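Local coordinates for nuclease-like protein (PDB 6GRB), which probably resolves four-way DNA junctions and cleaves 5' flaps as a metal-dependent nuclease of the GEN1 family, here bound to DNA, at residues A[7-18]-A[151-159]. Sequence-based numbering, arbitrary orientation.
With nucleotides of chain B.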
ATOM      1  N   TYR A   7       6.855 -16.596   5.774  1.00 71.46           N
ATOM      2  CA  TYR A   7       7.727 -16.247   4.657  1.00 70.02           C
ATOM      3  C   TYR A   7       8.753 -17.336   4.395  1.00 70.37           C
ATOM      4  O   TYR A   7       9.200 -17.502   3.253  1.00 69.77           O
ATOM      5  CB  TYR A   7       8.406 -14.898   4.917  1.00 68.42           C
ATOM      6  CG  TYR A   7       7.410 -13.796   5.191  1.00 67.97           C
ATOM      7  CD1 TYR A   7       6.322 -13.580   4.333  1.00 67.81           C
ATOM      8  CD2 TYR A   7       7.528 -12.998   6.313  1.00 67.82           C
ATOM      9  CE1 TYR A   7       5.390 -12.596   4.584  1.00 67.36           C
ATOM     10  CE2 TYR A   7       6.602 -12.014   6.580  1.00 67.51           C
ATOM     11  CZ  TYR A   7       5.531 -11.814   5.717  1.00 67.19           C
ATOM     12  OH  TYR A   7       4.615 -10.823   5.991  1.00 66.79           O
ATOM     13  N   LYS A   8       9.133 -18.091   5.430  1.00 72.96           N
ATOM     14  CA  LYS A   8       9.929 -19.286   5.199  1.00 73.48           C
ATOM     15  C   LYS A   8       9.211 -20.236   4.252  1.00 74.40           C
ATOM     16  O   LYS A   8       9.858 -21.004   3.538  1.00 74.43           O
ATOM     17  CB  LYS A   8      10.251 -19.979   6.525  1.00 74.43           C
ATOM     18  CG  LYS A   8      11.588 -19.576   7.170  1.00 73.66           C
ATOM     19  CD  LYS A   8      11.478 -18.296   8.038  1.00 73.07           C
ATOM     20  CE  LYS A   8      12.838 -17.937   8.714  1.00 72.52           C
ATOM     21  NZ  LYS A   8      12.829 -16.637   9.502  1.00 71.95           N
ATOM     22  N   GLU A   9       7.882 -20.174   4.194  1.00 72.75           N
ATOM     23  CA  GLU A   9       7.115 -21.054   3.313  1.00 73.79           C
ATOM     24  C   GLU A   9       6.856 -20.425   1.945  1.00 72.88           C
ATOM     25  O   GLU A   9       7.147 -21.037   0.912  1.00 72.83           O
ATOM     26  CB  GLU A   9       5.791 -21.445   3.984  1.00 75.43           C
ATOM     27  CG  GLU A   9       5.981 -22.117   5.340  1.00 76.31           C
ATOM     28  CD  GLU A   9       6.971 -23.271   5.283  1.00 76.45           C
ATOM     29  OE1 GLU A   9       6.912 -24.074   4.319  1.00 76.81           O
ATOM     30  OE2 GLU A   9       7.817 -23.372   6.202  1.00 76.20           O
ATOM     31  N   ILE A  10       6.287 -19.216   1.910  1.00 70.90           N
ATOM     32  CA  ILE A  10       5.898 -18.654   0.618  1.00 70.10           C
ATOM     33  C   ILE A  10       7.004 -17.829  -0.027  1.00 68.10           C
ATOM     34  O   ILE A  10       6.902 -17.506  -1.221  1.00 67.33           O
ATOM     35  CB  ILE A  10       4.605 -17.830   0.739  1.00 70.36           C
ATOM     36  CG1 ILE A  10       4.850 -16.554   1.521  1.00 68.98           C
ATOM     37  CG2 ILE A  10       3.548 -18.634   1.439  1.00 72.54           C
ATOM     38  CD1 ILE A  10       3.604 -15.780   1.733  1.00 69.16           C
ATOM     39  N   GLY A  11       8.084 -17.553   0.688  1.00 69.96           N
ATOM     40  CA  GLY A  11       9.100 -16.626   0.246  1.00 68.22           C
ATOM     41  C   GLY A  11       8.951 -15.276   0.932  1.00 67.17           C
ATOM     42  O   GLY A  11       7.884 -14.902   1.427  1.00 67.54           O
ATOM     43  N   SER A  12      10.050 -14.531   0.970  1.00 69.07           N
ATOM     44  CA  SER A  12       9.996 -13.205   1.562  1.00 68.05           C
ATOM     45  C   SER A  12       9.403 -12.152   0.628  1.00 66.77           C
ATOM     46  O   SER A  12       9.077 -11.059   1.099  1.00 66.01           O
ATOM     47  CB  SER A  12      11.388 -12.783   2.002  1.00 67.50           C
ATOM     48  OG  SER A  12      12.298 -13.072   0.959  1.00 67.08           O
ATOM     49  N   GLY A  13       9.218 -12.457  -0.655  1.00 68.23           N
ATOM     50  CA  GLY A  13       8.582 -11.546  -1.586  1.00 67.12           C
ATOM     51  C   GLY A  13       9.594 -10.784  -2.422  1.00 65.76           C
ATOM     52  O   GLY A  13      10.805 -10.821  -2.187  1.00 65.68           O
ATOM     53  N   GLU A  14       9.083 -10.083  -3.435  1.00 66.62           N
ATOM     54  CA  GLU A  14       9.926  -9.320  -4.350  1.00 65.47           C
ATOM     55  C   GLU A  14      10.044  -7.868  -3.908  1.00 64.44           C
ATOM     56  O   GLU A  14       9.031  -7.170  -3.767  1.00 63.97           O
ATOM     57  CB  GLU A  14       9.392  -9.355  -5.777  1.00 65.13           C
ATOM     58  CG  GLU A  14      10.325  -8.588  -6.671  1.00 64.15           C
ATOM     59  CD  GLU A  14       9.869  -8.532  -8.110  1.00 63.79           C
ATOM     60  OE1 GLU A  14       8.631  -8.573  -8.359  1.00 63.89           O
ATOM     61  OE2 GLU A  14      10.777  -8.446  -8.988  1.00 63.52           O
ATOM     62  N   ARG A  15      11.277  -7.405  -3.724  1.00 62.92           N
ATOM     63  CA  ARG A  15      11.521  -6.013  -3.378  1.00 62.22           C
ATOM     64  C   ARG A  15      11.417  -5.283  -4.711  1.00 61.30           C
ATOM     65  O   ARG A  15      11.986  -5.731  -5.705  1.00 61.30           O
ATOM     66  CB  ARG A  15      12.915  -5.838  -2.779  1.00 62.68           C
ATOM     67  CG  ARG A  15      12.919  -5.620  -1.274  1.00 62.99           C
ATOM     68  CD  ARG A  15      12.517  -4.197  -0.921  1.00 62.70           C
ATOM     69  NE  ARG A  15      11.475  -4.161   0.102  1.00 62.94           N
ATOM     70  CZ  ARG A  15      11.475  -3.329   1.138  1.00 63.32           C
ATOM     71  NH1 ARG A  15      12.464  -2.459   1.294  1.00 63.59           N
ATOM     72  NH2 ARG A  15      10.486  -3.366   2.020  1.00 63.61           N
ATOM     73  N   ILE A  16      10.697  -4.167  -4.747  1.00 59.89           N
ATOM     74  CA  ILE A  16      10.513  -3.464  -6.010  1.00 59.14           C
ATOM     75  C   ILE A  16      10.242  -1.992  -5.732  1.00 58.64           C
ATOM     76  O   ILE A  16       9.539  -1.640  -4.785  1.00 58.65           O
ATOM     77  CB  ILE A  16       9.387  -4.103  -6.839  1.00 59.00           C
ATOM     78  CG1 ILE A  16       9.317  -3.463  -8.221  1.00 58.37           C
ATOM     79  CG2 ILE A  16       8.041  -3.995  -6.118  1.00 58.98           C
ATOM     80  CD1 ILE A  16       8.189  -4.022  -9.047  1.00 58.39           C
ATOM     81  N   SER A  17      10.833  -1.134  -6.560  1.00 58.52           N
ATOM     82  CA  SER A  17      10.624   0.304  -6.476  1.00 58.27           C
ATOM     83  C   SER A  17       9.147   0.662  -6.669  1.00 57.57           C
ATOM     84  O   SER A  17       8.566   0.377  -7.720  1.00 57.12           O
ATOM     85  CB  SER A  17      11.492   0.975  -7.539  1.00 58.30           C
ATOM     86  OG  SER A  17      11.011   2.247  -7.906  1.00 58.04           O
ATOM     87  N   LEU A  18       8.550   1.308  -5.665  1.00 55.62           N
ATOM     88  CA  LEU A  18       7.162   1.761  -5.784  1.00 54.93           C
ATOM     89  C   LEU A  18       6.955   2.633  -7.022  1.00 54.43           C
ATOM     90  O   LEU A  18       5.915   2.564  -7.690  1.00 53.96           O
ATOM     91  CB  LEU A  18       6.760   2.527  -4.525  1.00 55.07           C
ATOM     92  CG  LEU A  18       5.290   2.871  -4.319  1.00 54.43           C
ATOM     93  CD1 LEU A  18       4.403   1.667  -4.650  1.00 54.36           C
ATOM     94  CD2 LEU A  18       5.065   3.320  -2.879  1.00 54.74           C
ATOM     95  N   VAL A 151      -2.540  -9.020  -5.326  1.00 61.60           N
ATOM     96  CA  VAL A 151      -1.250  -8.343  -5.251  1.00 59.47           C
ATOM     97  C   VAL A 151      -1.183  -7.616  -3.919  1.00 58.65           C
ATOM     98  O   VAL A 151      -1.868  -6.600  -3.726  1.00 57.78           O
ATOM     99  CB  VAL A 151      -1.043  -7.355  -6.403  1.00 57.46           C
ATOM    100  CG1 VAL A 151       0.291  -6.633  -6.207  1.00 55.51           C
ATOM    101  CG2 VAL A 151      -1.104  -8.088  -7.744  1.00 57.83           C
ATOM    102  N   THR A 152      -0.349  -8.107  -3.000  1.00 57.85           N
ATOM    103  CA  THR A 152      -0.249  -7.492  -1.685  1.00 56.86           C
ATOM    104  C   THR A 152       1.173  -6.989  -1.451  1.00 55.41           C
ATOM    105  O   THR A 152       2.144  -7.652  -1.824  1.00 55.72           O
ATOM    106  CB  THR A 152      -0.693  -8.465  -0.582  1.00 58.58           C
ATOM    107  OG1 THR A 152      -0.878  -7.727   0.628  1.00 57.74           O
ATOM    108  CG2 THR A 152       0.330  -9.525  -0.344  1.00 59.68           C
ATOM    109  N   LEU A 153       1.277  -5.782  -0.880  1.00 55.82           N
ATOM    110  CA  LEU A 153       2.552  -5.125  -0.629  1.00 54.79           C
ATOM    111  C   LEU A 153       2.690  -4.810   0.850  1.00 55.12           C
ATOM    112  O   LEU A 153       1.702  -4.550   1.544  1.00 55.36           O
ATOM    113  CB  LEU A 153       2.709  -3.831  -1.410  1.00 53.23           C
ATOM    114  CG  LEU A 153       2.120  -3.723  -2.806  1.00 52.87           C
ATOM    115  CD1 LEU A 153       2.163  -2.250  -3.217  1.00 51.44           C
ATOM    116  CD2 LEU A 153       2.834  -4.614  -3.826  1.00 53.31           C
ATOM    117  N   ARG A 154       3.935  -4.824   1.319  1.00 57.46           N
ATOM    118  CA  ARG A 154       4.238  -4.497   2.699  1.00 58.16           C
ATOM    119  C   ARG A 154       5.591  -3.789   2.742  1.00 57.80           C
ATOM    120  O   ARG A 154       6.344  -3.778   1.760  1.00 57.13           O
ATOM    121  CB  ARG A 154       4.235  -5.756   3.582  1.00 59.84           C
ATOM    122  CG  ARG A 154       5.218  -6.805   3.129  1.00 60.29           C
ATOM    123  CD  ARG A 154       5.157  -8.110   3.950  1.00 62.12           C
ATOM    124  NE  ARG A 154       6.244  -9.010   3.537  1.00 62.43           N
ATOM    125  CZ  ARG A 154       7.353  -9.231   4.244  1.00 62.87           C
ATOM    126  NH1 ARG A 154       7.522  -8.643   5.423  1.00 63.20           N
ATOM    127  NH2 ARG A 154       8.285 -10.051   3.775  1.00 63.07           N
ATOM    128  N   ASP A 155       5.889  -3.188   3.897  1.00 59.83           N
ATOM    129  CA  ASP A 155       7.239  -2.750   4.229  1.00 60.12           C
ATOM    130  C   ASP A 155       7.716  -1.668   3.261  1.00 59.15           C
ATOM    131  O   ASP A 155       8.745  -1.801   2.591  1.00 58.86           O
ATOM    132  CB  ASP A 155       8.205  -3.943   4.259  1.00 60.64           C
ATOM    133  CG  ASP A 155       9.623  -3.537   4.629  1.00 60.94           C
ATOM    134  OD1 ASP A 155       9.822  -2.415   5.150  1.00 61.12           O
ATOM    135  OD2 ASP A 155      10.549  -4.360   4.416  1.00 61.14           O
ATOM    136  N   TRP A 156       6.928  -0.608   3.150  1.00 63.41           N
ATOM    137  CA  TRP A 156       7.346   0.575   2.407  1.00 62.85           C
ATOM    138  C   TRP A 156       8.451   1.271   3.197  1.00 64.15           C
ATOM    139  O   TRP A 156       8.192   1.860   4.250  1.00 65.18           O
ATOM    140  CB  TRP A 156       6.147   1.492   2.194  1.00 61.88           C
ATOM    141  CG  TRP A 156       6.372   2.655   1.319  1.00 61.01           C
ATOM    142  CD1 TRP A 156       7.348   2.808   0.355  1.00 60.99           C
ATOM    143  CD2 TRP A 156       5.587   3.845   1.292  1.00 59.94           C
ATOM    144  NE1 TRP A 156       7.204   4.034  -0.268  1.00 60.33           N
ATOM    145  CE2 TRP A 156       6.137   4.689   0.292  1.00 59.59           C
ATOM    146  CE3 TRP A 156       4.459   4.275   1.997  1.00 59.21           C
ATOM    147  CZ2 TRP A 156       5.600   5.940  -0.005  1.00 58.68           C
ATOM    148  CZ3 TRP A 156       3.914   5.534   1.694  1.00 58.13           C
ATOM    149  CH2 TRP A 156       4.491   6.347   0.709  1.00 57.95           C
ATOM    150  N   SER A 157       9.680   1.202   2.698  1.00 63.84           N
ATOM    151  CA  SER A 157      10.852   1.576   3.475  1.00 64.79           C
ATOM    152  C   SER A 157      12.025   1.711   2.516  1.00 64.50           C
ATOM    153  O   SER A 157      11.953   1.294   1.352  1.00 63.60           O
ATOM    154  CB  SER A 157      11.178   0.525   4.543  1.00 65.31           C
ATOM    155  OG  SER A 157      11.531  -0.709   3.911  1.00 64.83           O
ATOM    156  N   SER A 158      13.123   2.265   3.044  1.00 69.45           N
ATOM    157  CA  SER A 158      14.375   2.369   2.311  1.00 69.41           C
ATOM    158  C   SER A 158      14.884   0.989   1.915  1.00 68.95           C
ATOM    159  O   SER A 158      14.509  -0.035   2.487  1.00 68.96           O
ATOM    160  CB  SER A 158      15.435   3.070   3.159  1.00 70.35           C
ATOM    161  OG  SER A 158      15.780   2.267   4.280  1.00 70.75           O
ATOM    162  N   GLU A 159      15.779   0.970   0.943  1.00 72.14           N
ATOM    163  CA  GLU A 159      16.177  -0.289   0.338  1.00 71.72           C
ATOM    164  C   GLU A 159      17.612  -0.681   0.737  1.00 72.42           C
ATOM    165  O   GLU A 159      18.594   0.015   0.436  1.00 72.70           O
ATOM    166  CB  GLU A 159      16.015  -0.198  -1.188  1.00 70.89           C
ATOM    167  CG  GLU A 159      16.726  -1.271  -2.000  1.00 70.69           C
ATOM    168  CD  GLU A 159      16.068  -2.654  -1.947  1.00 70.50           C
ATOM    169  OE1 GLU A 159      16.201  -3.411  -2.954  1.00 70.21           O
ATOM    170  OE2 GLU A 159      15.448  -2.992  -0.907  1.00 70.80           O
TER
ATOM    171  P    DA B   3       4.673 -10.031   9.308  1.00 84.72           P
ATOM    172  OP1  DA B   3       4.726  -9.600   7.893  1.00 82.97           O
ATOM    173  OP2  DA B   3       3.900 -11.259   9.653  1.00 86.64           O
ATOM    174  O5'  DA B   3       6.183 -10.191   9.855  1.00 84.55           O
ATOM    175  C5'  DA B   3       7.122  -9.152   9.632  1.00 83.14           C
ATOM    176  C4'  DA B   3       8.514  -9.563  10.063  1.00 83.27           C
ATOM    177  O4'  DA B   3       8.749  -9.143  11.437  1.00 83.99           O
ATOM    178  C3'  DA B   3       8.821 -11.064   9.987  1.00 84.11           C
ATOM    179  O3'  DA B   3      10.035 -11.258   9.244  1.00 83.26           O
ATOM    180  C2'  DA B   3       8.958 -11.498  11.459  1.00 85.39           C
ATOM    181  C1'  DA B   3       9.328 -10.202  12.178  1.00 84.94           C
ATOM    182  N9   DA B   3       8.819 -10.129  13.551  1.00 86.01           N
ATOM    183  C8   DA B   3       7.597 -10.550  13.999  1.00 87.10           C
ATOM    184  N7   DA B   3       7.405 -10.353  15.279  1.00 87.77           N
ATOM    185  C5   DA B   3       8.584  -9.752  15.707  1.00 87.10           C
ATOM    186  C6   DA B   3       9.019  -9.289  16.970  1.00 87.20           C
ATOM    187  N6   DA B   3       8.277  -9.364  18.080  1.00 87.90           N
ATOM    188  N1   DA B   3      10.249  -8.741  17.042  1.00 86.52           N
ATOM    189  C2   DA B   3      10.992  -8.672  15.934  1.00 85.77           C
ATOM    190  N3   DA B   3      10.696  -9.070  14.698  1.00 85.41           N
ATOM    191  C4   DA B   3       9.466  -9.604  14.651  1.00 86.10           C
TER
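Arg-154 meets Tyr-7 by setting CG between its own backbone N and carbonyl carbon (chi1 58°) and then running straight to NE, while Tyr-7 places CG beside its backbone N, anti to the carbonyl carbon (chi1 -56°). The guanidinium lies flat on one ring face, planes 10° apart, a cation-pi stack with Arg-154 CZ 3.9 Å from the ring centroid, close to the metal ligand Asp-141. Near its edge, slightly out of plane, Arg-154 NH2 gives a somewhat bent hydrogen bond to Ser-12 O (3.0 Å); stack and bond together limit how the guanidinium can turn. A leucine in place of Arg-154 would probably leave Ser-12 O without this donor and strip the tyrosine face of its flat cation, near the phosphate of DA3 of chain B.

Farther along, the bent chain of Arg-15 pairs with Asp-155, less surely because its NH2 is crowded in the model, and its NH1 makes a long salt bridge to Glu-159 OE2 (3.7 Å). NH1 also reaches Ser-157 OG in the guanidinium plane (3.3 Å), and Ser-157 OG donates to Asp-155 OD1 (2.7 Å) from above the carboxylate. Leu-18 CD2 sits over the indole of Trp-156, a CH-pi contact 3.8 Å from the five-membered ring centroid.

The contact joins the XPG N-terminal and I-regions of the PIN-like nuclease domain: strand 168-173 runs antiparallel between strands 14-17 and 151-157, and helix 55-70 packs on Leu-18 and Trp-156.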